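Uncharacterized protein (Nostoc punctiforme, PDB 2R3S) probably transfers methyl groups from S-adenosylmethionine to an oxygen of a substrate not yet identified, and assembles as a dimer. Local coordinates at residues Phe241-Asp246 with Val269-Pro274; Val31-Ser36 with Phe85-Ser90. One frame throughout, in Å; residues are numbered along the deposited sequence.

How the contacts relate
The two contacts lie in different domains of one chain, on opposite sides of its centre, with their own centres about 33 Å apart and their nearest atoms about 15 Å apart. Contact 2 comes first along the chain and is complete before contact 1 begins. It joins helix 31-35 to the loop after helix 80-85 in the N-terminal dimerisation domain, where the second subunit also packs. Contact 1 belongs to the Rossmann-like methyltransferase domain and ties the loop after strand 233-239 to the end of strand 265-271. They share no helix, strand or sheet: one concerns the domain linked with dimerisation, the other the domain expected to carry the chemistry.

Contact 1 (Phe241-Asp246 with Val269-Pro274); sequences FLHHFD and VFDFIP
His243 sets CG between its backbone N and carbonyl carbon (chi1 55°), while Asp271 has CG turned well away from a staggered position (chi1 -141°), and the two side chains come together from loop and strand. Imidazole and carboxylate planes stand nearly perpendicular, 87° apart. OD1 of Asp271 lies at the edge of the ring, near its plane, where ND1 of His243 donates a fairly straight hydrogen bond; histidine suits the place by offering a ring N-H to the carboxylate. The modelled ND1 to OD1 distance, 2.4 Å, is very short, and its exact value is doubtful. OD1 is gripped a second time: the backbone N of Phe272 reaches its anti lone pair at 2.9 Å. The other oxygen looks toward the 3-10 turn, receiving a hydrogen bond from water 1 (Asp271 OD2 to the water oxygen, 2.7 Å), and that water accepts one from the backbone N of Leu242 at 2.9 Å. Aspartate suits this buried place because its two oxygens can serve side chain, backbone and water together.

Parallel strands 233-239 and 265-271 are neighbours in the seven-stranded sheet, ordered 3-2-1-4-5-7-6, of a class I methyltransferase. The contact sits at their C-terminal ends, the side of this fold where cofactor and substrate usually bind.

Beside the polar pair, Leu242 CD1 meets Val269 CG2 at 4.2 Å, branched apolar ends suited to the buried flank; Leu242 also packs on Cys250 and Leu253 of helix 247-260. On the imidazole edge away from ND1, His243 CD2 lies 3.4 Å above the plane of the His244 ring, over its centre. Phe287 of helix 282-294 meets the His243 ring edge-to-face and stacks with the ring of Phe272.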
loop_
_atom_site.group_PDB
_atom_site.type_symbol
_atom_site.label_atom_id
_atom_site.label_comp_id
_atom_site.label_asym_id
_atom_site.label_seq_id
_atom_site.Cartn_x
_atom_site.Cartn_y
_atom_site.Cartn_z
ATOM N N PHE A 241 0.278 -24.662 -5.023
ATOM C CA PHE A 241 0.663 -25.396 -3.816
ATOM C C PHE A 241 2.134 -25.337 -3.514
ATOM O O PHE A 241 2.523 -25.089 -2.389
ATOM C CB PHE A 241 0.265 -26.875 -3.932
ATOM C CG PHE A 241 0.224 -27.606 -2.591
ATOM C CD1 PHE A 241 -0.445 -27.059 -1.495
ATOM C CD2 PHE A 241 0.830 -28.843 -2.434
ATOM C CE1 PHE A 241 -0.491 -27.721 -0.276
ATOM C CE2 PHE A 241 0.776 -29.509 -1.204
ATOM C CZ PHE A 241 0.120 -28.940 -0.137
ATOM N N LEU A 242 2.969 -25.588 -4.507
ATOM C CA LEU A 242 4.377 -25.878 -4.210
ATOM C C LEU A 242 5.127 -24.693 -3.640
ATOM O O LEU A 242 6.023 -24.880 -2.837
ATOM C CB LEU A 242 5.117 -26.423 -5.441
ATOM C CG LEU A 242 4.807 -27.865 -5.878
ATOM C CD1 LEU A 242 5.741 -28.172 -7.045
ATOM C CD2 LEU A 242 4.969 -28.899 -4.723
ATOM N N HIS A 243 4.748 -23.476 -4.039
ATOM C CA HIS A 243 5.393 -22.243 -3.535
ATOM C C HIS A 243 5.419 -22.016 -2.025
ATOM O O HIS A 243 6.224 -21.213 -1.534
ATOM C CB HIS A 243 4.813 -20.985 -4.224
ATOM C CG HIS A 243 3.320 -20.816 -4.135
ATOM N ND1 HIS A 243 2.542 -20.595 -5.254
ATOM C CD2 HIS A 243 2.477 -20.761 -3.073
ATOM C CE1 HIS A 243 1.283 -20.416 -4.886
ATOM N NE2 HIS A 243 1.217 -20.519 -3.567
ATOM N N HIS A 244 4.548 -22.700 -1.286
ATOM C CA HIS A 244 4.511 -22.633 0.195
ATOM C C HIS A 244 5.640 -23.351 0.941
ATOM O O HIS A 244 5.879 -23.080 2.112
ATOM C CB HIS A 244 3.194 -23.227 0.688
ATOM C CG HIS A 244 1.992 -22.472 0.228
ATOM N ND1 HIS A 244 1.110 -22.980 -0.697
ATOM C CD2 HIS A 244 1.545 -21.227 0.537
ATOM C CE1 HIS A 244 0.161 -22.085 -0.925
ATOM N NE2 HIS A 244 0.406 -21.011 -0.195
ATOM N N PHE A 245 6.338 -24.271 0.282
ATOM C CA PHE A 245 7.247 -25.170 1.009
ATOM C C PHE A 245 8.695 -25.015 0.566
ATOM O O PHE A 245 8.932 -24.574 -0.550
ATOM C CB PHE A 245 6.757 -26.603 0.795
ATOM C CG PHE A 245 5.277 -26.764 1.039
ATOM C CD1 PHE A 245 4.770 -26.782 2.323
ATOM C CD2 PHE A 245 4.395 -26.856 -0.018
ATOM C CE1 PHE A 245 3.396 -26.924 2.544
ATOM C CE2 PHE A 245 3.043 -26.975 0.187
ATOM C CZ PHE A 245 2.537 -27.015 1.474
ATOM N N ASP A 246 9.657 -25.360 1.429
ATOM C CA ASP A 246 11.057 -25.475 0.978
ATOM C C ASP A 246 11.216 -26.566 -0.075
ATOM O O ASP A 246 10.304 -27.358 -0.327
ATOM C CB ASP A 246 12.094 -25.609 2.128
ATOM C CG ASP A 246 11.849 -26.803 3.042
ATOM O OD1 ASP A 246 11.478 -27.883 2.561
ATOM O OD2 ASP A 246 12.045 -26.644 4.257
ATOM N N VAL A 269 1.914 -28.527 -12.897
ATOM C CA VAL A 269 2.097 -27.479 -11.885
ATOM C C VAL A 269 1.548 -26.169 -12.430
ATOM O O VAL A 269 1.821 -25.803 -13.562
ATOM C CB VAL A 269 3.574 -27.339 -11.464
ATOM C CG1 VAL A 269 3.763 -26.202 -10.460
ATOM C CG2 VAL A 269 4.060 -28.656 -10.875
ATOM N N PHE A 270 0.718 -25.495 -11.639
ATOM C CA PHE A 270 0.176 -24.190 -12.008
ATOM C C PHE A 270 0.576 -23.248 -10.877
ATOM O O PHE A 270 0.222 -23.474 -9.732
ATOM C CB PHE A 270 -1.338 -24.252 -12.208
ATOM C CG PHE A 270 -1.976 -22.909 -12.453
ATOM C CD1 PHE A 270 -1.937 -22.325 -13.704
ATOM C CD2 PHE A 270 -2.630 -22.226 -11.429
ATOM C CE1 PHE A 270 -2.534 -21.069 -13.926
ATOM C CE2 PHE A 270 -3.215 -20.986 -11.659
ATOM C CZ PHE A 270 -3.162 -20.418 -12.904
ATOM N N ASP A 271 1.373 -22.225 -11.181
ATOM C CA ASP A 271 2.030 -21.473 -10.119
ATOM C C ASP A 271 2.614 -20.171 -10.667
ATOM O O ASP A 271 2.500 -19.899 -11.851
ATOM C CB ASP A 271 3.112 -22.352 -9.452
ATOM C CG ASP A 271 3.195 -22.167 -7.927
ATOM O OD1 ASP A 271 3.341 -21.010 -7.456
ATOM O OD2 ASP A 271 3.138 -23.199 -7.202
ATOM N N PHE A 272 3.182 -19.361 -9.776
ATOM C CA PHE A 272 3.901 -18.148 -10.142
ATOM C C PHE A 272 5.342 -18.540 -10.405
ATOM O O PHE A 272 6.058 -18.916 -9.467
ATOM C CB PHE A 272 3.898 -17.131 -8.990
ATOM C CG PHE A 272 2.571 -16.513 -8.735
ATOM C CD1 PHE A 272 2.076 -15.545 -9.579
ATOM C CD2 PHE A 272 1.808 -16.901 -7.652
ATOM C CE1 PHE A 272 0.833 -14.967 -9.343
ATOM C CE2 PHE A 272 0.573 -16.334 -7.422
ATOM C CZ PHE A 272 0.088 -15.363 -8.277
ATOM N N ILE A 273 5.757 -18.482 -11.666
ATOM C CA ILE A 273 7.111 -18.904 -12.023
ATOM C C ILE A 273 7.848 -17.707 -12.615
ATOM O O ILE A 273 7.715 -17.406 -13.794
ATOM C CB ILE A 273 7.122 -20.115 -13.002
ATOM C CG1 ILE A 273 6.212 -21.242 -12.478
ATOM C CG2 ILE A 273 8.542 -20.637 -13.151
ATOM C CD1 ILE A 273 5.904 -22.339 -13.512
ATOM N N PRO A 274 8.569 -16.973 -11.778
ATOM C CA PRO A 274 9.376 -15.880 -12.291
ATOM C C PRO A 274 10.495 -16.322 -13.227
ATOM O O PRO A 274 11.003 -17.458 -13.110
ATOM C CB PRO A 274 9.983 -15.268 -11.033
ATOM C CG PRO A 274 9.809 -16.265 -9.983
ATOM C CD PRO A 274 8.632 -17.073 -10.319
HETATM O O HOH W 1 2.066 -25.691 -7.264
#

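Contact 2 (Val31-Ser36 with Phe85-Ser90); sequences VFTAIS and FLDRQS
Phe32 reaches from helix 31-35 to Leu86, and the two side chains run side by side, pointing the same way. Its CB rests against the carbonyl oxygen of Leu86, 3.3 Å from O. Further out, CG and CD2 face the CB of Leu86, with CD2 to CB at 3.7 Å. At the tip, CE1, CE2 and CZ all lie near Leu86 CD1, which sits over the ring face, offset toward its rim, in a CH-pi contact 4.0 Å from the centroid. A flat ring suits a branched leucine here, offering a broad surface to its methyl.

Thr33 supplies a hydroxyl acceptor on the helix surface: its OG1 takes a nearly straight hydrogen bond from the backbone N of Arg88 (3.0 Å, 167°). Water 2 joins this hydroxyl to the carbonyl O of Leu86. The extended Arg88 chain carries its guanidinium past Thr33 to Asn30, which NE reaches, and to a salt bridge with Asp96.

Asp87 holds CG anti to its backbone N (chi1 180°), and its carboxylate oxygens meet Ser36 and the turn. Ser36, small and hydroxylic, donates from OG to the syn side of OD2 at 2.7 Å. OD1 accepts from the Gln89 N at 3.0 Å, an Asx turn within the type I turn Asp87-Ser90, and takes a further bond from water 3, which also donates to the carbonyl O of Thr33. An alanine here would probably leave the Ser36 hydroxyl and the Gln89 N-H without this acceptor and free the Ser36 side chain to turn, with water 3 losing one of its two acceptors.

In this winged-helix-like domain, Phe32 also packs on Ile23 and Ala26 of helix 17-28 and on Met69 of strand 69-72, while Leu86, beside helix 80-85, touches Phe10 of the second subunit.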
loop_
_atom_site.group_PDB
_atom_site.type_symbol
_atom_site.label_atom_id
_atom_site.label_comp_id
_atom_site.label_asym_id
_atom_site.label_seq_id
_atom_site.Cartn_x
_atom_site.Cartn_y
_atom_site.Cartn_z
ATOM N N VAL A 31 -19.532 1.196 -3.809
ATOM C CA VAL A 31 -19.517 2.454 -4.530
ATOM C C VAL A 31 -19.636 2.226 -6.038
ATOM O O VAL A 31 -20.386 2.915 -6.716
ATOM C CB VAL A 31 -18.253 3.273 -4.243
ATOM C CG1 VAL A 31 -18.259 4.509 -5.096
ATOM C CG2 VAL A 31 -18.141 3.624 -2.732
ATOM N N PHE A 32 -18.883 1.271 -6.563
ATOM C CA PHE A 32 -18.840 1.042 -8.026
ATOM C C PHE A 32 -20.162 0.521 -8.584
ATOM O O PHE A 32 -20.525 0.842 -9.699
ATOM C CB PHE A 32 -17.736 0.045 -8.364
ATOM C CG PHE A 32 -16.417 0.406 -7.797
ATOM C CD1 PHE A 32 -15.688 1.458 -8.330
ATOM C CD2 PHE A 32 -15.899 -0.287 -6.707
ATOM C CE1 PHE A 32 -14.435 1.808 -7.788
ATOM C CE2 PHE A 32 -14.646 0.050 -6.175
ATOM C CZ PHE A 32 -13.920 1.089 -6.725
ATOM N N THR A 33 -20.846 -0.320 -7.802
ATOM C CA THR A 33 -22.179 -0.843 -8.129
ATOM C C THR A 33 -23.228 0.264 -8.182
ATOM O O THR A 33 -24.147 0.209 -9.007
ATOM C CB THR A 33 -22.589 -1.922 -7.103
ATOM O OG1 THR A 33 -21.608 -2.976 -7.124
ATOM C CG2 THR A 33 -23.977 -2.505 -7.406
ATOM N N ALA A 34 -23.083 1.257 -7.309
ATOM C CA ALA A 34 -23.977 2.427 -7.278
ATOM C C ALA A 34 -23.783 3.385 -8.463
ATOM O O ALA A 34 -24.756 3.999 -8.948
ATOM C CB ALA A 34 -23.815 3.180 -5.940
ATOM N N ILE A 35 -22.539 3.536 -8.913
ATOM C CA ILE A 35 -22.245 4.309 -10.117
ATOM C C ILE A 35 -22.561 3.512 -11.377
ATOM O O ILE A 35 -23.185 4.016 -12.311
ATOM C CB ILE A 35 -20.766 4.768 -10.186
ATOM C CG1 ILE A 35 -20.407 5.652 -8.984
ATOM C CG2 ILE A 35 -20.537 5.570 -11.449
ATOM C CD1 ILE A 35 -18.933 5.863 -8.797
ATOM N N SER A 36 -22.108 2.271 -11.407
ATOM C CA SER A 36 -22.304 1.390 -12.539
ATOM C C SER A 36 -21.860 2.040 -13.846
ATOM O O SER A 36 -20.736 2.531 -13.931
ATOM C CB SER A 36 -23.748 0.879 -12.601
ATOM O OG SER A 36 -23.832 -0.170 -13.552
ATOM N N PHE A 85 -14.989 -4.944 -13.713
ATOM C CA PHE A 85 -14.471 -5.799 -12.633
ATOM C C PHE A 85 -14.952 -5.481 -11.206
ATOM O O PHE A 85 -14.745 -6.283 -10.279
ATOM C CB PHE A 85 -12.921 -5.845 -12.713
ATOM C CG PHE A 85 -12.414 -6.512 -13.976
ATOM C CD1 PHE A 85 -12.543 -7.896 -14.148
ATOM C CD2 PHE A 85 -11.834 -5.768 -14.996
ATOM C CE1 PHE A 85 -12.105 -8.528 -15.313
ATOM C CE2 PHE A 85 -11.406 -6.376 -16.174
ATOM C CZ PHE A 85 -11.544 -7.761 -16.342
ATOM N N LEU A 86 -15.580 -4.330 -11.020
ATOM C CA LEU A 86 -15.874 -3.847 -9.668
ATOM C C LEU A 86 -17.334 -3.512 -9.405
ATOM O O LEU A 86 -17.732 -3.293 -8.233
ATOM C CB LEU A 86 -14.995 -2.637 -9.363
ATOM C CG LEU A 86 -13.491 -2.969 -9.293
ATOM C CD1 LEU A 86 -12.668 -1.696 -9.110
ATOM C CD2 LEU A 86 -13.247 -4.017 -8.189
ATOM N N ASP A 87 -18.114 -3.494 -10.487
ATOM C CA ASP A 87 -19.557 -3.323 -10.464
ATOM C C ASP A 87 -20.168 -4.709 -10.348
ATOM O O ASP A 87 -19.968 -5.541 -11.222
ATOM C CB ASP A 87 -19.982 -2.665 -11.784
ATOM C CG ASP A 87 -21.455 -2.438 -11.882
ATOM O OD1 ASP A 87 -22.173 -2.852 -10.968
ATOM O OD2 ASP A 87 -21.873 -1.827 -12.881
ATOM N N ARG A 88 -20.909 -4.943 -9.263
ATOM C CA ARG A 88 -21.522 -6.238 -8.966
ATOM C C ARG A 88 -22.488 -6.712 -10.057
ATOM O O ARG A 88 -22.826 -7.869 -10.110
ATOM C CB ARG A 88 -22.278 -6.174 -7.654
ATOM C CG ARG A 88 -21.410 -6.161 -6.465
ATOM C CD ARG A 88 -22.235 -6.201 -5.186
ATOM N NE ARG A 88 -21.357 -6.125 -4.024
ATOM C CZ ARG A 88 -20.629 -7.123 -3.551
ATOM N NH1 ARG A 88 -20.638 -8.313 -4.133
ATOM N NH2 ARG A 88 -19.857 -6.915 -2.497
ATOM N N GLN A 89 -22.937 -5.786 -10.895
ATOM C CA GLN A 89 -23.842 -6.062 -11.986
ATOM C C GLN A 89 -23.116 -6.824 -13.076
ATOM O O GLN A 89 -23.752 -7.499 -13.852
ATOM C CB GLN A 89 -24.446 -4.730 -12.493
ATOM C CG GLN A 89 -24.922 -4.673 -13.959
ATOM C CD GLN A 89 -25.982 -5.719 -14.283
ATOM O OE1 GLN A 89 -26.618 -6.311 -13.386
ATOM N NE2 GLN A 89 -26.171 -5.972 -15.578
ATOM N N SER A 90 -21.791 -6.731 -13.131
ATOM C CA SER A 90 -21.000 -7.378 -14.165
ATOM C C SER A 90 -20.721 -8.840 -13.815
ATOM O O SER A 90 -20.439 -9.169 -12.659
ATOM C CB SER A 90 -19.660 -6.673 -14.336
ATOM O OG SER A 90 -18.795 -7.385 -15.225
HETATM O O HOH W 2 -19.115 -2.345 -5.979
HETATM O O HOH W 3 -24.681 -1.943 -10.646
#